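PDB 1U9D: DUF1904 domain-containing protein from Vibrio cholerae O1 biovar eltor str. N16961, which is of unknown function but belongs to a family grouped with the macrophage migration inhibitory factor (MIF)-like proteins. Local coordinates for residues H18-A23 with M69-W74; Q84-I89 with L103-I108. All coordinates share one frame; numbering follows the deposited sequence.

Contact 1: H18-A23 with M69-W74; sequences HLRFRA and MVEVLW
Strands 18-22 and 69-74 run antiparallel, their axes 4.6 Å apart at the closest point, and six backbone hydrogen bonds join them in three reciprocal pairs. The hydrogen-bonded pairs are His18 with Leu73, Arg20 with Glu71 and Arg22 with Met69. Arg22 N reaches Met69 O at 2.8 Å, nearly along the C=O axis. The side chains of these pairs share one face of the sheet, which is largely polar. Arg22 stretches back across the strands to Glu71 and forms a salt bridge. One oxygen takes both donors: Glu71 OE1 lies 3.0 Å from Arg22 NE, a weak bond, and 3.0 Å from Arg22 NH2. The guanidinium meets this oxygen with its edge. Its plane is turned 78° from that of the carboxylate, so the two groups do not lie flat together. Arg20 is extended from CG to NE and runs obliquely over Leu73. Leu73 CD1 sits over one face of the Arg20 guanidinium, 3.6 Å from Arg20 NE. His18 turns its ring edge to the Leu73 carbonyl, with ND1 hydrogen-bonded to Thr52. The other face is apolar. Val70 and Phe21 lie side by side, and Val70 CG2 approaches Phe21 CD1 obliquely at 3.8 Å. Leu19 touches Val70 and Val72 more loosely. The two strands are the central pair of a four-stranded mixed sheet, flanked by strands 52-55 and 104-109. Helices 26-44 and 79-97 pack on the apolar face, where Leu19 meets Leu36, Leu40 and Ile89.

Contact 2: Q84-I89 with L103-I108; sequences QIAQVI and LAVVFI
The side chains of segments 84-89 and 103-108 meet through apolar groups, and no hydrogen bond crosses between them. The helix axis passes 9.1 Å from that of strand 104-108, at 146° between their N-to-C directions. The aromatic contact is made by Phe107. Its CG is anti to the carbonyl carbon (chi1 -66°), and the far rim of the ring reaches the helix. Ile85 CG2 lies in the ring plane at the edge, 3.9 Å from Phe107 CZ. On the same rim Ala86 CB is 4.1 Å from Phe107 CE2, and Ala86 N also lies near the ring plane at the edge. The ring therefore points edge-on at the first turn of the segment. The aliphatic contacts gather one turn later. Ile89 CG2 is anti to the backbone N and meets two side chains from segment 103-108. It lies 3.8 Å from Leu103 CD2 and 3.9 Å from Val105 CG2. Ile89 crosses Leu103 at about a right angle and Val105 obliquely. Ala86 has a small methyl and touches Val105 only loosely. Within the helix, Ile89 N bonds to Ile85 O, which places these two isoleucines one turn apart on the side toward the strand. Outside the segments, Phe107 also meets the Trp74 ring, and Leu103 and Val105 touch Thr90. Helix 79-97 links strand 69-74 to strand 104-109, which lie parallel and adjacent. This is a beta-alpha-beta crossover unit, with the helix packed on one face of the sheet, consistent with the MIF-like alpha/beta fold.

How the contacts relate
Both contacts include part of the beta-alpha-beta unit formed by strand 69-74, helix 79-97 and strand 104-109. Contact 1 pairs the two inner strands and lies nearer the centre of the chain. Contact 2 packs the helix on strand 104-109, one of the two outermost strands of the sheet within this chain. Both are partly buried, but backbone hydrogen bonds and a salt bridge act in contact 1, whereas contact 2 relies on apolar packing. They meet directly. Val72 is joined to Val106 and Ile108 by probable backbone hydrogen bonds. Trp74 packs against Ile85 on the helix-covered face, which both contacts share; on the opposite face Glu71 packs against Val106.

Contact 1: H18-A23 with M69-W74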
loop_
_atom_site.group_PDB
_atom_site.type_symbol
_atom_site.label_atom_id
_atom_site.label_comp_id
_atom_site.label_asym_id
_atom_site.label_seq_id
_atom_site.Cartn_x
_atom_site.Cartn_y
_atom_site.Cartn_z
ATOM N N HIS A 18 6.131 16.223 1.301
ATOM C CA HIS A 18 5.972 17.660 1.332
ATOM C C HIS A 18 6.363 18.171 -0.051
ATOM O O HIS A 18 7.509 18.022 -0.435
ATOM C CB HIS A 18 6.913 18.259 2.384
ATOM C CG HIS A 18 6.816 17.610 3.731
ATOM N ND1 HIS A 18 5.991 18.082 4.730
ATOM C CD2 HIS A 18 7.433 16.516 4.241
ATOM C CE1 HIS A 18 6.099 17.301 5.793
ATOM N NE2 HIS A 18 6.967 16.345 5.521
ATOM N N LEU A 19 5.421 18.736 -0.796
ATOM C CA LEU A 19 5.678 19.229 -2.142
ATOM C C LEU A 19 5.931 20.710 -2.067
ATOM O O LEU A 19 5.102 21.443 -1.513
ATOM C CB LEU A 19 4.490 18.981 -3.039
ATOM C CG LEU A 19 4.366 17.527 -3.503
ATOM C CD1 LEU A 19 3.761 16.673 -2.420
ATOM C CD2 LEU A 19 3.539 17.505 -4.767
ATOM N N ARG A 20 7.028 21.156 -2.660
ATOM C CA ARG A 20 7.394 22.560 -2.665
ATOM C C ARG A 20 7.449 23.056 -4.102
ATOM O O ARG A 20 8.157 22.486 -4.906
ATOM C CB ARG A 20 8.731 22.754 -1.997
ATOM C CG ARG A 20 8.734 22.322 -0.589
ATOM C CD ARG A 20 10.036 22.585 0.125
ATOM N NE ARG A 20 9.880 22.191 1.513
ATOM C CZ ARG A 20 10.864 22.106 2.393
ATOM N NH1 ARG A 20 12.110 22.369 2.042
ATOM N NH2 ARG A 20 10.575 21.723 3.629
ATOM N N PHE A 21 6.677 24.090 -4.409
ATOM C CA PHE A 21 6.529 24.580 -5.752
ATOM C C PHE A 21 7.369 25.818 -5.915
ATOM O O PHE A 21 7.145 26.798 -5.210
ATOM C CB PHE A 21 5.057 24.898 -5.995
ATOM C CG PHE A 21 4.188 23.685 -6.031
ATOM C CD1 PHE A 21 3.970 23.016 -7.220
ATOM C CD2 PHE A 21 3.648 23.175 -4.872
ATOM C CE1 PHE A 21 3.190 21.845 -7.263
ATOM C CE2 PHE A 21 2.877 22.010 -4.902
ATOM C CZ PHE A 21 2.643 21.356 -6.116
ATOM N N ARG A 22 8.329 25.771 -6.826
ATOM C CA ARG A 22 9.264 26.861 -7.051
ATOM C C ARG A 22 9.154 27.327 -8.496
ATOM O O ARG A 22 8.986 26.505 -9.396
ATOM C CB ARG A 22 10.697 26.385 -6.884
ATOM C CG ARG A 22 11.018 25.689 -5.617
ATOM C CD ARG A 22 12.514 25.750 -5.292
ATOM N NE ARG A 22 12.623 25.293 -3.945
ATOM C CZ ARG A 22 13.043 26.008 -2.929
ATOM N NH1 ARG A 22 13.489 27.245 -3.082
ATOM N NH2 ARG A 22 13.040 25.448 -1.749
ATOM N N ALA A 23 9.300 28.633 -8.714
ATOM C CA ALA A 23 9.282 29.207 -10.066
ATOM C C ALA A 23 8.002 28.890 -10.829
ATOM O O ALA A 23 8.007 28.655 -12.041
ATOM C CB ALA A 23 10.526 28.747 -10.850
HETATM N N MSE A 69 9.794 24.102 -10.944
HETATM C CA MSE A 69 10.332 22.948 -10.250
HETATM C C MSE A 69 9.479 22.592 -9.057
HETATM O O MSE A 69 9.038 23.486 -8.345
HETATM C CB MSE A 69 11.722 23.201 -9.734
HETATM C CG MSE A 69 12.292 21.986 -8.992
HETATM SE SE MSE A 69 13.953 22.437 -8.179
HETATM C CE MSE A 69 15.136 21.867 -9.670
ATOM N N VAL A 70 9.295 21.292 -8.847
ATOM C CA VAL A 70 8.607 20.792 -7.678
ATOM C C VAL A 70 9.621 19.923 -6.951
ATOM O O VAL A 70 10.174 18.993 -7.546
ATOM C CB VAL A 70 7.396 19.944 -8.044
ATOM C CG1 VAL A 70 6.700 19.429 -6.775
ATOM C CG2 VAL A 70 6.445 20.736 -8.928
ATOM N N GLU A 71 9.893 20.257 -5.699
ATOM C CA GLU A 71 10.751 19.473 -4.846
ATOM C C GLU A 71 9.821 18.633 -3.999
ATOM O O GLU A 71 8.817 19.152 -3.510
ATOM C CB GLU A 71 11.557 20.354 -3.918
ATOM C CG GLU A 71 12.728 21.082 -4.537
ATOM C CD GLU A 71 13.420 21.966 -3.515
ATOM O OE1 GLU A 71 12.713 22.586 -2.691
ATOM O OE2 GLU A 71 14.659 22.019 -3.516
ATOM N N VAL A 72 10.139 17.358 -3.842
ATOM C CA VAL A 72 9.316 16.451 -3.025
ATOM C C VAL A 72 10.232 15.982 -1.924
ATOM O O VAL A 72 11.227 15.305 -2.177
ATOM C CB VAL A 72 8.792 15.282 -3.815
ATOM C CG1 VAL A 72 7.996 14.329 -2.938
ATOM C CG2 VAL A 72 7.936 15.758 -4.983
ATOM N N LEU A 73 9.960 16.400 -0.699
ATOM C CA LEU A 73 10.733 15.938 0.429
ATOM C C LEU A 73 9.933 14.810 1.042
ATOM O O LEU A 73 8.763 14.991 1.366
ATOM C CB LEU A 73 10.967 17.034 1.438
ATOM C CG LEU A 73 11.960 18.064 0.919
ATOM C CD1 LEU A 73 11.232 19.162 0.200
ATOM C CD2 LEU A 73 12.822 18.609 2.078
ATOM N N TRP A 74 10.522 13.629 1.130
ATOM C CA TRP A 74 9.738 12.480 1.594
ATOM C C TRP A 74 10.589 11.376 2.176
ATOM O O TRP A 74 11.780 11.465 2.124
ATOM C CB TRP A 74 8.881 11.961 0.443
ATOM C CG TRP A 74 9.630 11.240 -0.658
ATOM C CD1 TRP A 74 10.976 11.265 -0.926
ATOM C CD2 TRP A 74 9.047 10.400 -1.651
ATOM N NE1 TRP A 74 11.258 10.467 -2.011
ATOM C CE2 TRP A 74 10.089 9.921 -2.469
ATOM C CE3 TRP A 74 7.737 9.992 -1.924
ATOM C CZ2 TRP A 74 9.863 9.064 -3.533
ATOM C CZ3 TRP A 74 7.513 9.137 -2.975
ATOM C CH2 TRP A 74 8.571 8.689 -3.772
#

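Contact 2: Q84-I89 with L103-I108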
loop_
_atom_site.group_PDB
_atom_site.type_symbol
_atom_site.label_atom_id
_atom_site.label_comp_id
_atom_site.label_asym_id
_atom_site.label_seq_id
_atom_site.Cartn_x
_atom_site.Cartn_y
_atom_site.Cartn_z
ATOM N N GLN A 84 6.321 7.078 -11.212
ATOM C CA GLN A 84 4.899 7.338 -11.453
ATOM C C GLN A 84 4.446 8.665 -10.877
ATOM O O GLN A 84 3.655 9.395 -11.481
ATOM C CB GLN A 84 4.053 6.199 -10.876
ATOM C CG GLN A 84 3.891 5.034 -11.842
ATOM C CD GLN A 84 2.582 5.129 -12.585
ATOM O OE1 GLN A 84 1.510 4.836 -12.020
ATOM N NE2 GLN A 84 2.642 5.596 -13.828
ATOM N N ILE A 85 4.964 8.992 -9.698
ATOM C CA ILE A 85 4.619 10.251 -9.061
ATOM C C ILE A 85 5.098 11.406 -9.881
ATOM O O ILE A 85 4.388 12.393 -10.037
ATOM C CB ILE A 85 5.189 10.346 -7.639
ATOM C CG1 ILE A 85 4.563 9.304 -6.738
ATOM C CG2 ILE A 85 4.942 11.751 -7.071
ATOM C CD1 ILE A 85 5.368 9.044 -5.498
ATOM N N ALA A 86 6.334 11.315 -10.351
ATOM C CA ALA A 86 6.893 12.327 -11.200
ATOM C C ALA A 86 6.013 12.498 -12.427
ATOM O O ALA A 86 5.763 13.607 -12.867
ATOM C CB ALA A 86 8.300 11.949 -11.605
ATOM N N GLN A 87 5.543 11.399 -12.984
ATOM C CA GLN A 87 4.691 11.491 -14.176
ATOM C C GLN A 87 3.335 12.165 -13.898
ATOM O O GLN A 87 2.897 12.994 -14.694
ATOM C CB GLN A 87 4.531 10.132 -14.844
ATOM C CG GLN A 87 4.077 10.179 -16.320
ATOM C CD GLN A 87 5.072 10.912 -17.229
ATOM O OE1 GLN A 87 6.142 10.375 -17.542
ATOM N NE2 GLN A 87 4.730 12.148 -17.632
ATOM N N VAL A 88 2.715 11.876 -12.759
ATOM C CA VAL A 88 1.447 12.526 -12.370
ATOM C C VAL A 88 1.583 14.048 -12.206
ATOM O O VAL A 88 0.801 14.830 -12.753
ATOM C CB VAL A 88 0.887 11.942 -11.061
ATOM C CG1 VAL A 88 -0.285 12.815 -10.527
ATOM C CG2 VAL A 88 0.460 10.498 -11.261
ATOM N N ILE A 89 2.610 14.468 -11.476
ATOM C CA ILE A 89 2.854 15.875 -11.221
ATOM C C ILE A 89 3.104 16.575 -12.546
ATOM O O ILE A 89 2.601 17.643 -12.789
ATOM C CB ILE A 89 4.068 16.061 -10.275
ATOM C CG1 ILE A 89 3.727 15.586 -8.864
ATOM C CG2 ILE A 89 4.475 17.510 -10.205
ATOM C CD1 ILE A 89 4.948 15.528 -7.895
ATOM N N LEU A 103 8.974 20.876 -16.887
ATOM C CA LEU A 103 8.928 20.791 -15.439
ATOM C C LEU A 103 10.055 19.913 -14.900
ATOM O O LEU A 103 10.286 18.832 -15.425
ATOM C CB LEU A 103 7.591 20.206 -14.989
ATOM C CG LEU A 103 7.415 20.110 -13.469
ATOM C CD1 LEU A 103 7.179 21.458 -12.849
ATOM C CD2 LEU A 103 6.284 19.156 -13.104
ATOM N N ALA A 104 10.736 20.378 -13.853
ATOM C CA ALA A 104 11.648 19.540 -13.085
ATOM C C ALA A 104 10.915 19.041 -11.823
ATOM O O ALA A 104 10.225 19.807 -11.178
ATOM C CB ALA A 104 12.866 20.333 -12.669
ATOM N N VAL A 105 11.055 17.772 -11.478
ATOM C CA VAL A 105 10.494 17.240 -10.229
ATOM C C VAL A 105 11.675 16.580 -9.556
ATOM O O VAL A 105 12.319 15.711 -10.155
ATOM C CB VAL A 105 9.401 16.202 -10.459
ATOM C CG1 VAL A 105 8.953 15.619 -9.115
ATOM C CG2 VAL A 105 8.188 16.772 -11.214
ATOM N N VAL A 106 11.996 16.971 -8.338
ATOM C CA VAL A 106 13.192 16.433 -7.684
ATOM C C VAL A 106 12.802 15.851 -6.325
ATOM O O VAL A 106 12.133 16.524 -5.556
ATOM C CB VAL A 106 14.285 17.537 -7.510
ATOM C CG1 VAL A 106 13.865 18.604 -6.637
ATOM C CG2 VAL A 106 15.559 16.946 -6.933
ATOM N N PHE A 107 13.200 14.625 -6.036
ATOM C CA PHE A 107 12.851 13.996 -4.784
ATOM C C PHE A 107 14.053 14.081 -3.850
ATOM O O PHE A 107 15.169 13.803 -4.252
ATOM C CB PHE A 107 12.440 12.549 -5.047
ATOM C CG PHE A 107 11.178 12.410 -5.841
ATOM C CD1 PHE A 107 9.974 12.141 -5.219
ATOM C CD2 PHE A 107 11.185 12.524 -7.218
ATOM C CE1 PHE A 107 8.811 12.029 -5.965
ATOM C CE2 PHE A 107 10.030 12.410 -7.951
ATOM C CZ PHE A 107 8.829 12.159 -7.308
ATOM N N ILE A 108 13.835 14.488 -2.610
ATOM C CA ILE A 108 14.899 14.553 -1.639
ATOM C C ILE A 108 14.522 13.628 -0.486
ATOM O O ILE A 108 13.514 13.839 0.130
ATOM C CB ILE A 108 15.117 15.991 -1.174
ATOM C CG1 ILE A 108 15.666 16.838 -2.349
ATOM C CG2 ILE A 108 16.102 16.035 -0.001
ATOM C CD1 ILE A 108 15.335 18.272 -2.257
#